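Local coordinates for protein glutamine amidotransferase subunit pdxT (Thermus thermophilus, PDB 2YWD) that probably hydrolyses glutamine to glutamate and ammonia, the ammonia being channelled to the partner synthase subunit PdxS for making pyridoxal 5'-phosphate, at residues A[20-24]-A[25-29]; A[123-126]-A[127-130]. One frame throughout, in Å; residues are numbered along the deposited sequence.

Contact 1. Residues A[20-24]-A[25-29]; sequences ALKRL and GIEAK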
# COMPACT_ATOMS: atom_id res chain seq x y z
N ALA A 20 -6.34 -1.04 -12.82
CA ALA A 20 -5.20 -1.94 -12.90
C ALA A 20 -5.65 -3.37 -12.62
O ALA A 20 -5.17 -4.31 -13.25
CB ALA A 20 -4.12 -1.52 -11.90
N LEU A 21 -6.57 -3.53 -11.67
CA LEU A 21 -7.07 -4.85 -11.31
C LEU A 21 -7.90 -5.50 -12.42
O LEU A 21 -8.02 -6.72 -12.47
CB LEU A 21 -7.89 -4.77 -10.01
CG LEU A 21 -7.05 -4.58 -8.74
CD1 LEU A 21 -7.95 -4.28 -7.55
CD2 LEU A 21 -6.22 -5.83 -8.49
N LYS A 22 -8.47 -4.69 -13.31
CA LYS A 22 -9.25 -5.24 -14.40
C LYS A 22 -8.37 -6.10 -15.30
O LYS A 22 -8.83 -7.10 -15.86
CB LYS A 22 -9.88 -4.11 -15.23
CG LYS A 22 -10.94 -3.31 -14.50
CD LYS A 22 -11.58 -2.25 -15.40
CE LYS A 22 -10.55 -1.22 -15.87
NZ LYS A 22 -11.17 -0.13 -16.69
N ARG A 23 -7.10 -5.73 -15.43
CA ARG A 23 -6.18 -6.48 -16.27
C ARG A 23 -5.92 -7.87 -15.71
O ARG A 23 -5.35 -8.73 -16.38
CB ARG A 23 -4.85 -5.72 -16.42
CG ARG A 23 -5.01 -4.38 -17.11
CD ARG A 23 -3.69 -3.88 -17.70
NE ARG A 23 -3.86 -2.58 -18.33
CZ ARG A 23 -4.01 -1.44 -17.67
NH1 ARG A 23 -4.02 -1.43 -16.34
NH2 ARG A 23 -4.18 -0.30 -18.33
N LEU A 24 -6.33 -8.09 -14.46
CA LEU A 24 -6.16 -9.39 -13.83
C LEU A 24 -7.52 -10.11 -13.82
O LEU A 24 -7.67 -11.15 -13.20
CB LEU A 24 -5.65 -9.22 -12.39
CG LEU A 24 -4.26 -8.60 -12.22
CD1 LEU A 24 -3.87 -8.64 -10.75
CD2 LEU A 24 -3.24 -9.37 -13.05
N GLY A 25 -8.48 -9.52 -14.52
CA GLY A 25 -9.81 -10.10 -14.60
C GLY A 25 -10.62 -9.88 -13.33
O GLY A 25 -11.63 -10.55 -13.11
N ILE A 26 -10.17 -8.94 -12.51
CA ILE A 26 -10.83 -8.63 -11.24
C ILE A 26 -11.71 -7.38 -11.28
O ILE A 26 -11.33 -6.37 -11.87
CB ILE A 26 -9.77 -8.43 -10.11
CG1 ILE A 26 -9.00 -9.73 -9.86
CG2 ILE A 26 -10.45 -7.94 -8.83
CD1 ILE A 26 -9.81 -10.80 -9.17
N GLU A 27 -12.89 -7.47 -10.68
CA GLU A 27 -13.79 -6.33 -10.58
C GLU A 27 -13.69 -5.95 -9.11
O GLU A 27 -14.34 -6.55 -8.25
CB GLU A 27 -15.22 -6.72 -10.95
CG GLU A 27 -15.47 -6.73 -12.45
CD GLU A 27 -15.19 -5.37 -13.09
OE1 GLU A 27 -15.80 -4.37 -12.66
OE2 GLU A 27 -14.36 -5.31 -14.02
N ALA A 28 -12.85 -4.96 -8.83
CA ALA A 28 -12.60 -4.50 -7.47
C ALA A 28 -13.80 -3.90 -6.76
O ALA A 28 -14.57 -3.14 -7.33
CB ALA A 28 -11.45 -3.50 -7.47
N LYS A 29 -13.93 -4.26 -5.48
CA LYS A 29 -15.01 -3.74 -4.66
C LYS A 29 -14.54 -2.46 -3.98
O LYS A 29 -13.46 -2.43 -3.38
CB LYS A 29 -15.40 -4.79 -3.60
CG LYS A 29 -16.27 -4.26 -2.46
CD LYS A 29 -17.54 -3.59 -2.96
CE LYS A 29 -18.32 -2.97 -1.81
NZ LYS A 29 -19.57 -2.28 -2.28

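Contact 2. Residues A[123-126]-A[127-130]; sequences LEVE and GLGS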
# COMPACT_ATOMS: atom_id res chain seq x y z
N LEU A 123 12.86 -0.37 -11.68
CA LEU A 123 13.25 -1.08 -10.47
C LEU A 123 13.36 -2.59 -10.66
O LEU A 123 12.67 -3.18 -11.48
CB LEU A 123 12.24 -0.80 -9.36
CG LEU A 123 11.81 0.66 -9.13
CD1 LEU A 123 10.58 0.68 -8.24
CD2 LEU A 123 12.95 1.46 -8.52
N GLU A 124 14.24 -3.20 -9.87
CA GLU A 124 14.41 -4.64 -9.91
C GLU A 124 13.65 -5.21 -8.72
O GLU A 124 14.02 -4.98 -7.57
CB GLU A 124 15.89 -5.02 -9.83
CG GLU A 124 16.59 -4.93 -11.16
CD GLU A 124 15.90 -5.76 -12.22
OE1 GLU A 124 15.72 -6.98 -12.00
OE2 GLU A 124 15.53 -5.19 -13.28
N VAL A 125 12.58 -5.94 -9.00
CA VAL A 125 11.75 -6.54 -7.97
C VAL A 125 12.06 -8.02 -7.82
O VAL A 125 12.00 -8.78 -8.79
CB VAL A 125 10.25 -6.36 -8.29
CG1 VAL A 125 9.40 -6.98 -7.20
CG2 VAL A 125 9.93 -4.88 -8.44
N GLU A 126 12.39 -8.44 -6.60
CA GLU A 126 12.72 -9.83 -6.34
C GLU A 126 11.58 -10.76 -6.75
O GLU A 126 10.43 -10.57 -6.35
CB GLU A 126 13.04 -10.02 -4.86
CG GLU A 126 13.39 -11.46 -4.48
CD GLU A 126 13.61 -11.63 -2.99
OE1 GLU A 126 12.70 -11.28 -2.21
OE2 GLU A 126 14.69 -12.13 -2.60
N GLY A 127 11.92 -11.76 -7.56
CA GLY A 127 10.93 -12.72 -8.01
C GLY A 127 10.12 -12.24 -9.20
O GLY A 127 9.74 -13.04 -10.06
N LEU A 128 9.86 -10.95 -9.27
CA LEU A 128 9.07 -10.39 -10.35
C LEU A 128 9.91 -9.99 -11.56
O LEU A 128 9.61 -10.37 -12.69
CB LEU A 128 8.28 -9.18 -9.84
CG LEU A 128 7.14 -8.66 -10.72
CD1 LEU A 128 6.14 -9.78 -10.95
CD2 LEU A 128 6.47 -7.47 -10.05
N GLY A 129 10.97 -9.22 -11.31
CA GLY A 129 11.82 -8.77 -12.40
C GLY A 129 11.81 -7.26 -12.48
O GLY A 129 11.54 -6.58 -11.49
N SER A 130 12.10 -6.72 -13.66
CA SER A 130 12.12 -5.27 -13.85
C SER A 130 10.71 -4.68 -13.85
O SER A 130 9.83 -5.18 -14.54
CB SER A 130 12.82 -4.92 -15.16
OG SER A 130 12.82 -3.52 -15.38

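Contact 1. Residues A[20-24]-A[25-29]
Leu21 reaches along the chain that leaves its helix: CD1 lies 3.6 Å from CB of Ala28, while its CB sits 4.1 Å from CB of Ile26. With CG anti to its carbonyl carbon (chi1 -73°) and CD1 extended from it (chi2 171°), the leucine branch reaches Ala28, and both these side chains also touch Val7 of strand 5-8. Ile26 lies against Leu21, its CB 3.4 Å from the carbonyl oxygen of Leu21. On the outer side Lys22 and Glu27 pass obliquely, CG of the lysine 4.0 Å from OE2 of the glutamate; their charged ends stay apart, with NZ 6.6 Å from OE2.

The backbone turn that sets up these meetings is a Schellman motif. Ile26 N bonds to Leu21 O at 3.1 Å and Gly25 N to Lys22 O at 2.8 Å, with Gly25 at positive phi as the C-prime residue. Leu21 O also accepts from Leu24 N, the two donors arriving from opposite faces of its carbonyl plane. The carbonyls of Leu21 and Lys22 thus find donors within the turn itself, while apolar contacts hold Ile26 and Ala28 against Leu21; any Lys22-Glu27 attraction is probably weak.

Contact 2. Residues A[123-126]-A[127-130]
The carbonyl oxygen of Val125 takes two amides from the other side of the turn. Gly129 N comes in at 2.8 Å, lying in the carbonyl plane with a fairly straight N-H...O angle of 162°, whereas Leu128 N makes a weak, bent bond of 3.1 Å. The return bond, from Val125 N to Gly129 O, is also 2.8 Å long, but here the donor stands above the carbonyl plane. Together the two strong bonds make Val125 and Gly129 an antiparallel hydrogen-bonded pair.

Val125 and Leu128 lie side by side and point the same way, CG1 of the valine 3.6 Å from CB of the leucine. CG1 is anti to the valine's own backbone N (chi1 -180°), which turns this methyl to Leu128 and leaves CG2 nearer Gly129 O. Beyond the pair, Val125 packs on Leu160 and Ala152, and Leu128 on Leu181 of helix 180-189.

The next pair, Glu124 and Ser130, is non-hydrogen-bonded and carries its side chains on the other face. Glu124 folds back at chi2 (-55°), bringing OE2 to 3.3 Å from CB of Ser130; the serine OG is farther from this oxygen, at 3.8 Å. Ser130 CA makes a C-H...O contact to Leu123 O at 3.2 Å.

Gly127 rounds the tip with positive phi, and Leu128 and Gly129 both face Val125. That makes a classic beta bulge at the turn of the hairpin formed by strands 118-125 and 129-136.

Following the chain from the N terminus, contact 1 comes first: helix 14-22 ends, the chain turns off the helix axis at 22-25, and it enters strand 29-31 at the edge of the seven-stranded sheet, beside strand 5-8. Much later, contact 2 closes the tight turn between strands 118-125 and 129-136. The two are in series, neither nested nor crossed, with centres 22 Å apart and nearest atoms about 10 Å apart, so they do not touch. Helix 180-189, near the C terminus, relates them: Leu24 of contact 1 packs on His182 and Leu186, and Leu128 of contact 2 on Arg180.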